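Local coordinates for nitrate transport protein (Xanthomonas axonopodis pv. citri, PDB 3KSX) that probably binds alkanesulfonates in the periplasm as the solute-binding component of an uptake transporter, and is seen here holding a MOPS molecule by its sulfonate group, at residues E27-K37 with R57-G68; D81-P90 with T210-Y220. All coordinates share one frame; numbering follows the deposited sequence.

Contact 1. Residues E27-K37 with R57-G68; sequences EPAQLRIGYQK and RTKITWVEFPAG. With MPO (3[N-morpholino]propane sulfonic acid), chain B.
Strands Q30-Q36 and K59-F65 are the two arms of a beta-alpha-beta crossover, joined through helices 40-48 and 50-54, and pair in parallel. Backbone bonds alternate along the pair, as from L31 N to K59 O (2.9 Å). Ahead of the strands, R57 NH2 makes a salt bridge to E27 OE1 at 2.7 Å, meeting the oxygen from above the carboxylate plane, while T58 OG1 donates to the carbonyl of P28. On the face bearing I33, Y35 and W62, the methyl CG2 of I33 sits over the indole, 4.0 Å from the centroid of the six-membered ring. The edge of that ring turns to the face of Y35 in an offset edge-to-face pair, centroids 5.6 Å apart and planes at 90°. Y35 reaches it with CG wedged between its backbone N and carbonyl carbon (chi1 80°). These rings meet helices 40-48 and 50-54, whereas L31 faces helix 225-244. Strand 59-65 is an edge strand of the sheet within this chain. On its other face Q30 NE2 donates to T61 OG1 (3.2 Å), and V63 CG2 lies over one face of the R32 guanidinium, whose NE is held by S79 O. The edge of the F65 ring comes up to G34, CE2 lying 3.8 Å from CA. Both strands run toward the sulfonate: Q36 NE2 donates to MPO O1 at 2.9 Å (166° at the hydrogen) and also to G84 O, which fixes the amide rotation. G68 N, just inside helix 68-76, donates to MPO O2 at 2.8 Å, and a water joins Q36 OE1 to P66 O.

Contact 2. Residues D81-P90 with T210-Y220; sequences DLGGAGDIPP and TGGFFLSSRRY
G83 and A85 pair with L215 and F213 across the antiparallel strands 82-86 and 212-217, each hydrogen-bonded pair closed by two backbone bonds; F213 N to A85 O is the shortest at 2.7 Å. Between them G84, lacking a side chain, lets the F214 ring fold flat across the neighbouring strand, with G84 CA over the ring centre, 4.0 Å from the centroid. L82 CD1 comes to the edge of the same ring. On the opposite face L215, with CG anti to its carbonyl carbon (chi1 -66°), sets its branches toward the 81-90 segment: CD2 meets A85 CB at 4.1 Å and CD1 meets P90 CB at 4.0 Å. F213 presents its ring edge to the turn after strand 82-86, with CD2 3.8 Å from D87 CA. D87 holds CG between its N and carbonyl carbon (chi1 60°), and a water bridges OD2 to T210 OG1 (2.6 Å from D87 OD2). At the far end S217 N donates to D81 O (3.0 Å). S217 is also the N-cap of helix 218-223, its OG accepting from Y220 N at 3.1 Å. One face of the Y220 ring lies against D81 CB, which sits over it offset toward the rim. The pair lies mid-sheet, with strand 30-36 beside 82-86 and strand 100-106 beside 212-217. Helix 225-244 packs on L82 and F214, helix 68-76 on A85 and L215, and helix 281-296 on F213 and T210.

Overall arrangement
Contacts 1 and 2 are adjacent slices of one five-stranded sheet, their centres about 13 Å apart, in the strand order 2-1-3-5-4 of type II periplasmic binding proteins. Strands 30-36 and 82-86 are the join, G34 N lying 2.7 Å from L82 O in a probable hydrogen bond. A second probable link runs from Y220 OH to Q30 O at 2.8 Å. Both contacts end at the sulfonate of the bound MOPS: G86 N of contact 2 reaches MPO O1 at 2.8 Å, the oxygen that Q36 of contact 1 also holds. S141 N is a further donor to MPO, consistent with a pocket for alkanesulfonates.

Contact 1. Residues E27-K37 with R57-G68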
loop_
_atom_site.group_PDB
_atom_site.type_symbol
_atom_site.label_atom_id
_atom_site.label_comp_id
_atom_site.label_asym_id
_atom_site.label_seq_id
_atom_site.Cartn_x
_atom_site.Cartn_y
_atom_site.Cartn_z
ATOM N N GLU A 27 -5.935 -9.668 -27.118
ATOM C CA GLU A 27 -5.518 -9.335 -25.751
ATOM C C GLU A 27 -4.110 -8.773 -25.938
ATOM O O GLU A 27 -3.504 -8.960 -26.991
ATOM C CB GLU A 27 -5.461 -10.581 -24.865
ATOM C CG GLU A 27 -6.604 -11.545 -25.089
ATOM C CD GLU A 27 -6.586 -12.698 -24.109
ATOM O OE1 GLU A 27 -5.658 -13.532 -24.184
ATOM O OE2 GLU A 27 -7.510 -12.766 -23.275
ATOM N N PRO A 28 -3.577 -8.057 -24.951
ATOM C CA PRO A 28 -2.306 -7.405 -25.252
ATOM C C PRO A 28 -1.134 -8.356 -25.411
ATOM O O PRO A 28 -1.193 -9.499 -24.949
ATOM C CB PRO A 28 -2.085 -6.507 -24.042
ATOM C CG PRO A 28 -2.900 -7.154 -23.004
ATOM C CD PRO A 28 -4.091 -7.655 -23.642
ATOM N N ALA A 29 -0.075 -7.865 -26.062
ATOM C CA ALA A 29 1.157 -8.631 -26.229
ATOM C C ALA A 29 1.831 -8.836 -24.862
ATOM O O ALA A 29 2.432 -9.894 -24.602
ATOM C CB ALA A 29 2.107 -7.898 -27.130
ATOM N N GLN A 30 1.709 -7.836 -23.983
ATOM C CA GLN A 30 2.483 -7.855 -22.756
ATOM C C GLN A 30 1.707 -7.117 -21.628
ATOM O O GLN A 30 0.942 -6.169 -21.895
ATOM C CB GLN A 30 3.847 -7.176 -22.981
ATOM C CG GLN A 30 4.775 -7.459 -21.787
ATOM C CD GLN A 30 6.179 -6.837 -21.880
ATOM O OE1 GLN A 30 6.394 -5.829 -22.562
ATOM N NE2 GLN A 30 7.124 -7.426 -21.146
ATOM N N LEU A 31 1.913 -7.564 -20.388
ATOM C CA LEU A 31 1.416 -6.849 -19.210
ATOM C C LEU A 31 2.600 -6.764 -18.271
ATOM O O LEU A 31 3.014 -7.799 -17.718
ATOM C CB LEU A 31 0.283 -7.635 -18.546
ATOM C CG LEU A 31 -0.080 -7.123 -17.122
ATOM C CD1 LEU A 31 -0.454 -5.617 -17.125
ATOM C CD2 LEU A 31 -1.178 -7.956 -16.554
ATOM N N ARG A 32 3.168 -5.568 -18.096
ATOM C CA ARG A 32 4.231 -5.363 -17.144
ATOM C C ARG A 32 3.529 -4.775 -15.924
ATOM O O ARG A 32 3.010 -3.643 -16.019
ATOM C CB ARG A 32 5.273 -4.343 -17.670
ATOM C CG ARG A 32 6.195 -4.920 -18.781
ATOM C CD ARG A 32 7.398 -4.022 -19.235
ATOM N NE ARG A 32 8.097 -3.419 -18.129
ATOM C CZ ARG A 32 9.174 -3.850 -17.452
ATOM N NH1 ARG A 32 9.787 -4.974 -17.708
ATOM N NH2 ARG A 32 9.665 -3.076 -16.461
ATOM N N ILE A 33 3.377 -5.610 -14.877
ATOM C CA ILE A 33 2.555 -5.259 -13.701
ATOM C C ILE A 33 3.430 -5.043 -12.457
ATOM O O ILE A 33 4.321 -5.839 -12.152
ATOM C CB ILE A 33 1.414 -6.267 -13.523
ATOM C CG1 ILE A 33 0.702 -6.127 -12.211
ATOM C CG2 ILE A 33 1.935 -7.723 -13.678
ATOM C CD1 ILE A 33 -0.543 -7.027 -12.076
ATOM N N GLY A 34 3.264 -3.913 -11.786
ATOM C CA GLY A 34 4.027 -3.683 -10.603
ATOM C C GLY A 34 3.359 -4.188 -9.332
ATOM O O GLY A 34 2.136 -4.180 -9.193
ATOM N N TYR A 35 4.205 -4.603 -8.390
ATOM C CA TYR A 35 3.716 -5.088 -7.130
ATOM C C TYR A 35 4.728 -4.794 -6.023
ATOM O O TYR A 35 5.827 -4.364 -6.323
ATOM C CB TYR A 35 3.399 -6.595 -7.242
ATOM C CG TYR A 35 4.624 -7.463 -7.133
ATOM C CD1 TYR A 35 5.567 -7.538 -8.169
ATOM C CD2 TYR A 35 4.886 -8.180 -5.957
ATOM C CE1 TYR A 35 6.714 -8.385 -8.052
ATOM C CE2 TYR A 35 6.019 -9.000 -5.837
ATOM C CZ TYR A 35 6.914 -9.080 -6.861
ATOM O OH TYR A 35 8.028 -9.859 -6.667
ATOM N N GLN A 36 4.272 -4.926 -4.770
ATOM C CA GLN A 36 5.020 -4.718 -3.560
ATOM C C GLN A 36 5.023 -6.074 -2.877
ATOM O O GLN A 36 3.978 -6.681 -2.747
ATOM C CB GLN A 36 4.296 -3.704 -2.633
ATOM C CG GLN A 36 4.237 -2.328 -3.268
ATOM C CD GLN A 36 3.608 -1.296 -2.370
ATOM O OE1 GLN A 36 3.970 -1.155 -1.213
ATOM N NE2 GLN A 36 2.660 -0.594 -2.903
ATOM N N LYS A 37 6.202 -6.537 -2.466
ATOM C CA LYS A 37 6.332 -7.810 -1.707
ATOM C C LYS A 37 5.453 -7.887 -0.460
ATOM O O LYS A 37 4.966 -8.983 -0.087
ATOM C CB LYS A 37 7.804 -8.105 -1.360
ATOM C CG LYS A 37 8.666 -8.699 -2.533
ATOM C CD LYS A 37 9.951 -9.414 -2.005
ATOM C CE LYS A 37 10.448 -10.560 -2.941
ATOM N NZ LYS A 37 11.096 -11.672 -2.105
ATOM N N ARG A 57 -1.656 -16.027 -24.149
ATOM C CA ARG A 57 -1.140 -15.222 -25.250
ATOM C C ARG A 57 -0.522 -13.853 -24.830
ATOM O O ARG A 57 -0.167 -13.027 -25.671
ATOM C CB ARG A 57 -2.267 -15.029 -26.244
ATOM C CG ARG A 57 -2.733 -16.340 -26.925
ATOM C CD ARG A 57 -4.125 -16.143 -27.522
ATOM N NE ARG A 57 -5.131 -15.690 -26.524
ATOM C CZ ARG A 57 -5.825 -16.494 -25.686
ATOM N NH1 ARG A 57 -5.646 -17.816 -25.687
ATOM N NH2 ARG A 57 -6.704 -15.987 -24.814
ATOM N N THR A 58 -0.398 -13.632 -23.521
ATOM C CA THR A 58 0.127 -12.388 -22.980
ATOM C C THR A 58 1.378 -12.680 -22.142
ATOM O O THR A 58 1.386 -13.560 -21.273
ATOM C CB THR A 58 -0.968 -11.671 -22.161
ATOM O OG1 THR A 58 -2.080 -11.390 -23.013
ATOM C CG2 THR A 58 -0.459 -10.327 -21.644
ATOM N N LYS A 59 2.465 -11.984 -22.425
ATOM C CA LYS A 59 3.690 -12.144 -21.649
ATOM C C LYS A 59 3.434 -11.341 -20.369
ATOM O O LYS A 59 3.205 -10.122 -20.457
ATOM C CB LYS A 59 4.873 -11.505 -22.412
ATOM C CG LYS A 59 6.241 -11.630 -21.739
ATOM C CD LYS A 59 7.285 -10.639 -22.377
ATOM C CE LYS A 59 8.735 -10.885 -21.989
ATOM N NZ LYS A 59 9.305 -10.040 -20.823
ATOM N N ILE A 60 3.471 -12.009 -19.225
ATOM C CA ILE A 60 3.256 -11.330 -17.945
ATOM C C ILE A 60 4.586 -11.159 -17.315
ATOM O O ILE A 60 5.319 -12.137 -17.128
ATOM C CB ILE A 60 2.432 -12.210 -16.981
ATOM C CG1 ILE A 60 1.133 -12.737 -17.638
ATOM C CG2 ILE A 60 2.091 -11.468 -15.687
ATOM C CD1 ILE A 60 0.081 -11.779 -17.928
ATOM N N THR A 61 4.905 -9.918 -16.961
ATOM C CA THR A 61 6.134 -9.592 -16.309
ATOM C C THR A 61 5.843 -8.802 -14.986
ATOM O O THR A 61 5.403 -7.612 -15.019
ATOM C CB THR A 61 6.945 -8.664 -17.197
ATOM O OG1 THR A 61 7.156 -9.275 -18.482
ATOM C CG2 THR A 61 8.292 -8.360 -16.558
ATOM N N TRP A 62 6.145 -9.452 -13.857
ATOM C CA TRP A 62 5.956 -8.823 -12.535
ATOM C C TRP A 62 7.191 -8.046 -12.200
ATOM O O TRP A 62 8.303 -8.544 -12.357
ATOM C CB TRP A 62 5.770 -9.903 -11.476
ATOM C CG TRP A 62 4.492 -10.617 -11.538
ATOM C CD1 TRP A 62 4.236 -11.755 -12.272
ATOM C CD2 TRP A 62 3.235 -10.242 -10.943
ATOM N NE1 TRP A 62 2.924 -12.134 -12.108
ATOM C CE2 TRP A 62 2.289 -11.227 -11.308
ATOM C CE3 TRP A 62 2.833 -9.226 -10.069
ATOM C CZ2 TRP A 62 0.957 -11.194 -10.873
ATOM C CZ3 TRP A 62 1.529 -9.181 -9.642
ATOM C CH2 TRP A 62 0.583 -10.175 -10.054
ATOM N N VAL A 63 7.028 -6.849 -11.672
ATOM C CA VAL A 63 8.156 -5.985 -11.378
ATOM C C VAL A 63 7.947 -5.495 -9.938
ATOM O O VAL A 63 6.978 -4.812 -9.645
ATOM C CB VAL A 63 8.230 -4.761 -12.368
ATOM C CG1 VAL A 63 9.325 -3.777 -11.945
ATOM C CG2 VAL A 63 8.349 -5.188 -13.863
ATOM N N GLU A 64 8.880 -5.820 -9.030
ATOM C CA GLU A 64 8.774 -5.411 -7.655
ATOM C C GLU A 64 9.244 -3.974 -7.343
ATOM O O GLU A 64 10.252 -3.539 -7.919
ATOM C CB GLU A 64 9.657 -6.405 -6.859
ATOM C CG GLU A 64 9.699 -6.078 -5.404
ATOM C CD GLU A 64 10.946 -6.588 -4.723
ATOM O OE1 GLU A 64 11.096 -7.844 -4.667
ATOM O OE2 GLU A 64 11.756 -5.705 -4.254
ATOM N N PHE A 65 8.512 -3.261 -6.465
ATOM C CA PHE A 65 8.846 -1.919 -5.939
ATOM C C PHE A 65 8.878 -1.939 -4.424
ATOM O O PHE A 65 8.117 -2.745 -3.798
ATOM C CB PHE A 65 7.786 -0.921 -6.450
ATOM C CG PHE A 65 7.798 -0.779 -7.911
ATOM C CD1 PHE A 65 8.690 0.097 -8.491
ATOM C CD2 PHE A 65 7.098 -1.673 -8.727
ATOM C CE1 PHE A 65 8.786 0.163 -9.937
ATOM C CE2 PHE A 65 7.125 -1.611 -10.110
ATOM C CZ PHE A 65 7.992 -0.705 -10.743
ATOM N N PRO A 66 9.752 -1.085 -3.805
ATOM C CA PRO A 66 9.872 -0.986 -2.336
ATOM C C PRO A 66 8.569 -0.517 -1.651
ATOM O O PRO A 66 8.243 -0.968 -0.561
ATOM C CB PRO A 66 11.027 -0.006 -2.096
ATOM C CG PRO A 66 11.413 0.529 -3.376
ATOM C CD PRO A 66 10.758 -0.284 -4.512
ATOM N N ALA A 67 7.814 0.315 -2.344
ATOM C CA ALA A 67 6.583 0.894 -1.817
ATOM C C ALA A 67 5.839 1.545 -2.988
ATOM O O ALA A 67 6.241 1.437 -4.127
ATOM C CB ALA A 67 6.916 1.989 -0.735
ATOM N N GLY A 68 4.697 2.170 -2.691
ATOM C CA GLY A 68 3.756 2.698 -3.711
ATOM C C GLY A 68 4.224 3.889 -4.500
ATOM O O GLY A 68 3.998 3.939 -5.714
HETATM S S1 MPO B . 1.922 2.346 -0.213
HETATM O O1 MPO B . 1.612 1.702 -1.492
HETATM O O2 MPO B . 3.299 2.892 -0.335
HETATM O O4 MPO B . -1.859 -3.679 3.622
HETATM N N1 MPO B . -0.385 -1.492 2.413
HETATM C C1 MPO B . 1.986 1.083 0.945
HETATM O O3 MPO B . 1.005 3.407 0.308
HETATM C C2 MPO B . 0.609 0.414 1.024
HETATM C C3 MPO B . 0.805 -0.733 2.041
HETATM C C4 MPO B . -0.514 -1.630 3.865
HETATM C C5 MPO B . -1.804 -2.380 4.231
HETATM C C6 MPO B . -1.415 -3.728 2.249
HETATM C C7 MPO B . -0.142 -2.885 1.996
HETATM O O HOH W 1 6.024 -1.906 0.591
HETATM O O HOH W 2 8.383 -4.926 -2.378
#

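Contact 2. Residues D81-P90 with T210-Y220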
loop_
_atom_site.group_PDB
_atom_site.type_symbol
_atom_site.label_atom_id
_atom_site.label_comp_id
_atom_site.label_asym_id
_atom_site.label_seq_id
_atom_site.Cartn_x
_atom_site.Cartn_y
_atom_site.Cartn_z
ATOM N N ASP A 81 2.497 -0.750 -16.570
ATOM C CA ASP A 81 1.251 -0.226 -17.087
ATOM C C ASP A 81 0.093 -0.436 -16.113
ATOM O O ASP A 81 -0.996 0.087 -16.315
ATOM C CB ASP A 81 0.972 -0.916 -18.401
ATOM C CG ASP A 81 1.877 -0.436 -19.464
ATOM O OD1 ASP A 81 2.355 0.689 -19.348
ATOM O OD2 ASP A 81 2.105 -1.138 -20.420
ATOM N N LEU A 82 0.339 -1.247 -15.067
ATOM C CA LEU A 82 -0.639 -1.581 -14.055
ATOM C C LEU A 82 0.089 -1.855 -12.747
ATOM O O LEU A 82 1.184 -2.464 -12.766
ATOM C CB LEU A 82 -1.433 -2.839 -14.477
ATOM C CG LEU A 82 -2.641 -3.321 -13.663
ATOM C CD1 LEU A 82 -3.759 -2.278 -13.548
ATOM C CD2 LEU A 82 -3.224 -4.523 -14.381
ATOM N N GLY A 83 -0.463 -1.434 -11.607
ATOM C CA GLY A 83 0.220 -1.769 -10.335
ATOM C C GLY A 83 -0.647 -1.459 -9.128
ATOM O O GLY A 83 -1.609 -0.684 -9.246
ATOM N N GLY A 84 -0.336 -2.098 -7.987
ATOM C CA GLY A 84 -1.107 -1.891 -6.760
ATOM C C GLY A 84 -0.426 -0.983 -5.784
ATOM O O GLY A 84 0.790 -1.136 -5.499
ATOM N N ALA A 85 -1.185 -0.107 -5.172
ATOM C CA ALA A 85 -0.571 0.787 -4.178
ATOM C C ALA A 85 -1.615 1.187 -3.169
ATOM O O ALA A 85 -2.825 0.940 -3.386
ATOM C CB ALA A 85 -0.075 2.006 -4.870
ATOM N N GLY A 86 -1.151 1.876 -2.122
ATOM C CA GLY A 86 -1.990 2.548 -1.078
ATOM C C GLY A 86 -2.896 3.657 -1.632
ATOM O O GLY A 86 -2.870 3.979 -2.793
ATOM N N ASP A 87 -3.649 4.311 -0.764
ATOM C CA ASP A 87 -4.579 5.319 -1.220
ATOM C C ASP A 87 -3.818 6.640 -1.537
ATOM O O ASP A 87 -4.156 7.415 -2.455
ATOM C CB ASP A 87 -5.645 5.544 -0.169
ATOM C CG ASP A 87 -5.146 6.008 1.168
ATOM O OD1 ASP A 87 -4.044 5.672 1.673
ATOM O OD2 ASP A 87 -5.966 6.708 1.858
ATOM N N ILE A 88 -2.715 6.868 -0.830
ATOM C CA ILE A 88 -1.930 8.130 -0.992
ATOM C C ILE A 88 -1.016 8.264 -2.207
ATOM O O ILE A 88 -0.947 9.409 -2.795
ATOM C CB ILE A 88 -1.130 8.506 0.330
ATOM C CG1 ILE A 88 -2.042 8.400 1.580
ATOM C CG2 ILE A 88 -0.360 9.877 0.207
ATOM C CD1 ILE A 88 -3.365 9.261 1.454
ATOM N N PRO A 89 -0.337 7.160 -2.618
ATOM C CA PRO A 89 0.584 7.319 -3.768
ATOM C C PRO A 89 -0.061 7.948 -5.037
ATOM O O PRO A 89 0.515 8.913 -5.608
ATOM C CB PRO A 89 1.113 5.930 -4.015
ATOM C CG PRO A 89 1.187 5.314 -2.534
ATOM C CD PRO A 89 -0.151 5.852 -1.954
ATOM N N PRO A 90 -1.262 7.489 -5.436
ATOM C CA PRO A 90 -1.847 8.089 -6.611
ATOM C C PRO A 90 -2.201 9.551 -6.469
ATOM O O PRO A 90 -2.199 10.261 -7.467
ATOM C CB PRO A 90 -3.093 7.247 -6.920
ATOM C CG PRO A 90 -3.347 6.405 -5.687
ATOM C CD PRO A 90 -2.022 6.322 -4.937
ATOM N N THR A 210 -9.312 4.431 3.698
ATOM C CA THR A 210 -9.904 4.089 2.434
ATOM C C THR A 210 -9.568 2.725 1.908
ATOM O O THR A 210 -10.426 2.011 1.336
ATOM C CB THR A 210 -9.553 5.159 1.369
ATOM O OG1 THR A 210 -9.980 6.443 1.827
ATOM C CG2 THR A 210 -10.261 4.861 0.001
ATOM N N GLY A 211 -8.306 2.364 2.057
ATOM C CA GLY A 211 -7.748 1.113 1.531
ATOM C C GLY A 211 -6.724 1.490 0.457
ATOM O O GLY A 211 -5.905 2.433 0.616
ATOM N N GLY A 212 -6.720 0.731 -0.614
ATOM C CA GLY A 212 -5.679 0.982 -1.628
ATOM C C GLY A 212 -6.320 0.817 -3.013
ATOM O O GLY A 212 -7.543 0.579 -3.131
ATOM N N PHE A 213 -5.477 0.843 -4.056
ATOM C CA PHE A 213 -6.013 0.892 -5.410
ATOM C C PHE A 213 -5.156 0.092 -6.370
ATOM O O PHE A 213 -3.953 -0.074 -6.086
ATOM C CB PHE A 213 -6.154 2.372 -5.853
ATOM C CG PHE A 213 -7.158 3.143 -5.054
ATOM C CD1 PHE A 213 -8.517 2.875 -5.218
ATOM C CD2 PHE A 213 -6.781 4.045 -4.088
ATOM C CE1 PHE A 213 -9.453 3.557 -4.495
ATOM C CE2 PHE A 213 -7.729 4.725 -3.324
ATOM C CZ PHE A 213 -9.089 4.443 -3.529
ATOM N N PHE A 214 -5.764 -0.436 -7.441
ATOM C CA PHE A 214 -5.032 -0.760 -8.661
ATOM C C PHE A 214 -5.069 0.448 -9.622
ATOM O O PHE A 214 -6.142 1.016 -9.819
ATOM C CB PHE A 214 -5.553 -2.059 -9.248
ATOM C CG PHE A 214 -4.837 -3.218 -8.691
ATOM C CD1 PHE A 214 -5.187 -3.719 -7.411
ATOM C CD2 PHE A 214 -3.703 -3.725 -9.340
ATOM C CE1 PHE A 214 -4.425 -4.808 -6.817
ATOM C CE2 PHE A 214 -2.980 -4.767 -8.803
ATOM C CZ PHE A 214 -3.316 -5.304 -7.531
ATOM N N LEU A 215 -3.892 0.909 -10.068
ATOM C CA LEU A 215 -3.670 2.058 -10.961
ATOM C C LEU A 215 -3.258 1.525 -12.350
ATOM O O LEU A 215 -2.562 0.525 -12.496
ATOM C CB LEU A 215 -2.615 3.069 -10.431
ATOM C CG LEU A 215 -2.969 3.845 -9.126
ATOM C CD1 LEU A 215 -4.505 4.203 -9.052
ATOM C CD2 LEU A 215 -2.626 2.988 -7.881
ATOM N N SER A 216 -3.671 2.225 -13.378
ATOM C CA SER A 216 -3.263 1.808 -14.718
ATOM C C SER A 216 -2.888 3.049 -15.493
ATOM O O SER A 216 -3.308 4.215 -15.154
ATOM C CB SER A 216 -4.447 1.122 -15.408
ATOM O OG SER A 216 -4.125 0.666 -16.727
ATOM N N SER A 217 -2.128 2.808 -16.562
ATOM C CA SER A 217 -1.905 3.739 -17.624
ATOM C C SER A 217 -3.271 4.030 -18.259
ATOM O O SER A 217 -4.076 3.103 -18.432
ATOM C CB SER A 217 -0.957 3.040 -18.655
ATOM O OG SER A 217 -1.176 3.472 -19.995
ATOM N N ARG A 218 -3.601 5.286 -18.512
ATOM C CA ARG A 218 -4.846 5.598 -19.242
ATOM C C ARG A 218 -4.868 4.970 -20.684
ATOM O O ARG A 218 -5.897 4.374 -21.112
ATOM C CB ARG A 218 -5.052 7.106 -19.316
ATOM C CG ARG A 218 -6.242 7.489 -20.233
ATOM C CD ARG A 218 -6.465 8.989 -20.295
ATOM N NE ARG A 218 -6.769 9.583 -18.987
ATOM C CZ ARG A 218 -7.992 9.761 -18.478
ATOM N NH1 ARG A 218 -9.065 9.390 -19.168
ATOM N NH2 ARG A 218 -8.149 10.335 -17.270
ATOM N N ARG A 219 -3.738 5.033 -21.406
ATOM C CA ARG A 219 -3.679 4.341 -22.714
ATOM C C ARG A 219 -3.926 2.826 -22.667
ATOM O O ARG A 219 -4.640 2.280 -23.481
ATOM C CB ARG A 219 -2.349 4.618 -23.371
ATOM C CG ARG A 219 -2.288 6.054 -23.851
ATOM C CD ARG A 219 -0.879 6.419 -24.393
ATOM N NE ARG A 219 -0.938 7.573 -25.308
ATOM C CZ ARG A 219 -0.951 7.459 -26.641
ATOM N NH1 ARG A 219 -0.877 6.223 -27.192
ATOM N NH2 ARG A 219 -1.002 8.574 -27.433
ATOM N N TYR A 220 -3.344 2.144 -21.684
ATOM C CA TYR A 220 -3.445 0.686 -21.664
ATOM C C TYR A 220 -4.896 0.303 -21.297
ATOM O O TYR A 220 -5.411 -0.623 -21.862
ATOM C CB TYR A 220 -2.442 0.100 -20.668
ATOM C CG TYR A 220 -2.209 -1.414 -20.726
ATOM C CD1 TYR A 220 -1.253 -1.973 -21.586
ATOM C CD2 TYR A 220 -2.932 -2.267 -19.884
ATOM C CE1 TYR A 220 -1.018 -3.356 -21.604
ATOM C CE2 TYR A 220 -2.675 -3.650 -19.869
ATOM C CZ TYR A 220 -1.706 -4.175 -20.702
ATOM O OH TYR A 220 -1.493 -5.532 -20.666
HETATM O O HOH W 3 -8.028 7.960 0.848
HETATM O O HOH W 4 -7.147 6.474 4.042
HETATM O O HOH W 5 -5.647 3.272 3.602
HETATM O O HOH W 6 -3.560 2.397 1.492
#